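PDB 6WY9: acyl-CoA dehydrogenase domain protein Tcur3481, which probably acts as an acyl-CoA dehydrogenase, a flavoprotein that binds FAD. Local coordinates for residues Trp145-Thr150 against Leu201-Val206. Residues are numbered along the deposited sequence; the frame is centred on the assembly and turned at random.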
loop_
_atom_site.group_PDB
_atom_site.type_symbol
_atom_site.label_atom_id
_atom_site.label_comp_id
_atom_site.label_asym_id
_atom_site.label_seq_id
_atom_site.Cartn_x
_atom_site.Cartn_y
_atom_site.Cartn_z
ATOM N N TRP B 145 -30.565 36.613 -7.970
ATOM C CA TRP B 145 -29.113 36.641 -8.007
ATOM C C TRP B 145 -28.658 36.598 -9.455
ATOM O O TRP B 145 -29.353 36.068 -10.325
ATOM C CB TRP B 145 -28.509 35.448 -7.238
ATOM C CG TRP B 145 -28.882 35.444 -5.803
ATOM C CD1 TRP B 145 -30.045 35.006 -5.264
ATOM C CD2 TRP B 145 -28.091 35.924 -4.721
ATOM N NE1 TRP B 145 -30.036 35.185 -3.906
ATOM C CE2 TRP B 145 -28.844 35.745 -3.544
ATOM C CE3 TRP B 145 -26.816 36.488 -4.632
ATOM C CZ2 TRP B 145 -28.374 36.122 -2.290
ATOM C CZ3 TRP B 145 -26.340 36.856 -3.383
ATOM C CH2 TRP B 145 -27.122 36.673 -2.227
ATOM N N ARG B 146 -27.464 37.136 -9.701
ATOM C CA ARG B 146 -26.772 36.881 -10.956
ATOM C C ARG B 146 -25.404 36.279 -10.670
ATOM O O ARG B 146 -24.671 36.770 -9.800
ATOM C CB ARG B 146 -26.667 38.156 -11.783
ATOM C CG ARG B 146 -28.021 38.643 -12.189
ATOM C CD ARG B 146 -27.946 39.758 -13.180
ATOM N NE ARG B 146 -29.278 40.229 -13.539
ATOM C CZ ARG B 146 -30.013 39.713 -14.515
ATOM N NH1 ARG B 146 -31.220 40.205 -14.783
ATOM N NH2 ARG B 146 -29.543 38.710 -15.232
ATOM N N LEU B 147 -25.087 35.209 -11.409
ATOM C CA LEU B 147 -23.899 34.387 -11.254
ATOM C C LEU B 147 -22.941 34.619 -12.412
ATOM O O LEU B 147 -23.347 34.613 -13.582
ATOM C CB LEU B 147 -24.253 32.888 -11.226
ATOM C CG LEU B 147 -25.398 32.421 -10.314
ATOM C CD1 LEU B 147 -25.595 30.908 -10.359
ATOM C CD2 LEU B 147 -25.184 32.903 -8.879
ATOM N N SER B 148 -21.663 34.795 -12.080
ATOM C CA SER B 148 -20.617 34.961 -13.080
ATOM C C SER B 148 -19.417 34.117 -12.693
ATOM O O SER B 148 -18.894 34.246 -11.584
ATOM C CB SER B 148 -20.195 36.423 -13.224
ATOM O OG SER B 148 -21.165 37.153 -13.945
ATOM N N GLY B 149 -18.968 33.293 -13.623
ATOM C CA GLY B 149 -17.833 32.426 -13.398
ATOM C C GLY B 149 -17.898 31.289 -14.397
ATOM O O GLY B 149 -18.619 31.368 -15.400
ATOM N N THR B 150 -17.145 30.237 -14.100
ATOM C CA THR B 150 -17.145 29.025 -14.913
ATOM C C THR B 150 -17.185 27.838 -13.980
ATOM O O THR B 150 -16.580 27.884 -12.903
ATOM C CB THR B 150 -15.887 28.913 -15.747
ATOM O OG1 THR B 150 -14.800 28.946 -14.835
ATOM C CG2 THR B 150 -15.731 30.100 -16.673
ATOM N N LEU B 201 -19.115 24.899 -18.072
ATOM C CA LEU B 201 -20.211 25.854 -17.997
ATOM C C LEU B 201 -19.660 27.277 -17.882
ATOM O O LEU B 201 -18.811 27.540 -17.021
ATOM C CB LEU B 201 -21.053 25.514 -16.765
ATOM C CG LEU B 201 -22.556 25.237 -16.767
ATOM C CD1 LEU B 201 -23.102 25.543 -15.351
ATOM C CD2 LEU B 201 -23.304 26.027 -17.883
ATOM N N THR B 202 -20.111 28.189 -18.748
ATOM C CA THR B 202 -19.788 29.611 -18.607
ATOM C C THR B 202 -21.045 30.364 -18.188
ATOM O O THR B 202 -22.098 30.234 -18.830
ATOM C CB THR B 202 -19.214 30.222 -19.901
ATOM O OG1 THR B 202 -17.917 29.678 -20.174
ATOM C CG2 THR B 202 -19.047 31.729 -19.754
ATOM N N LEU B 203 -20.936 31.161 -17.120
ATOM C CA LEU B 203 -22.051 31.939 -16.596
ATOM C C LEU B 203 -21.695 33.415 -16.677
ATOM O O LEU B 203 -20.741 33.869 -16.041
ATOM C CB LEU B 203 -22.364 31.546 -15.153
ATOM C CG LEU B 203 -22.706 30.083 -14.929
ATOM C CD1 LEU B 203 -21.535 29.395 -14.300
ATOM C CD2 LEU B 203 -23.898 29.990 -13.997
ATOM N N ASP B 204 -22.455 34.170 -17.453
ATOM C CA ASP B 204 -22.200 35.604 -17.562
ATOM C C ASP B 204 -23.443 36.304 -17.012
ATOM O O ASP B 204 -24.433 36.494 -17.729
ATOM C CB ASP B 204 -21.874 35.953 -19.001
ATOM C CG ASP B 204 -21.748 37.430 -19.238
ATOM O OD1 ASP B 204 -21.755 38.228 -18.274
ATOM O OD2 ASP B 204 -21.663 37.788 -20.430
ATOM N N ALA B 205 -23.388 36.638 -15.719
ATOM C CA ALA B 205 -24.465 37.348 -15.035
ATOM C C ALA B 205 -25.788 36.604 -15.210
ATOM O O ALA B 205 -26.817 37.183 -15.575
ATOM C CB ALA B 205 -24.568 38.791 -15.529
ATOM N N VAL B 206 -25.752 35.306 -14.942
ATOM C CA VAL B 206 -26.891 34.424 -15.214
ATOM C C VAL B 206 -27.923 34.582 -14.099
ATOM O O VAL B 206 -27.568 34.469 -12.920
ATOM C CB VAL B 206 -26.438 32.967 -15.315
ATOM C CG1 VAL B 206 -27.652 32.080 -15.566
ATOM C CG2 VAL B 206 -25.357 32.752 -16.403
HETATM O O HOH W 1 -20.198 38.553 -16.036
#
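Arg-146 sets its CG anti to its own carbonyl carbon (chi1 -64°) and runs extended to NE, which carries the guanidinium past Ala-205; Ser-148 OG is likewise anti to its carbonyl carbon, which places it within bonding distance of the backbone N of Ala-205. At the arginine tip NH2 donates to Ala-205 O (3.1 Å), an acceptor in the guanidinium plane, met at its edge, while NE forms a salt bridge with Asp-141. An alanine in place of this arginine would probably leave Ala-205 O without this donor and Asp-141 without its countercharge. Ser-148 OG accepts from Ala-205 N (2.9 Å) and is joined through a water to Asp-204 OD1, 2.7 Å from that water, which donates to the carboxylate. Ala-205 N also lies close to Leu-147 O, but at too poor an angle for a hydrogen bond, so among the two segments its bond goes to the serine hydroxyl. Ala-205, whose phi/psi of 54/49° puts it in the left-handed helical region as at the first position of a G1 beta bulge, faces Leu-147 together with Val-206; this bulge interrupts the antiparallel pairing within the beta domain of the acyl-CoA dehydrogenase fold. Its one-residue register shift separates two hydrogen-bonded pairs: Leu-147 with Val-206, where Val-206 N reaches Leu-147 O at 2.8 Å, and Gly-149 with Leu-203. On the buried face Leu-147 and Leu-203 lie side by side, Leu-147 CB to Leu-203 CD2 4.0 Å, with Ala-138 touching the former and Leu-185 the latter.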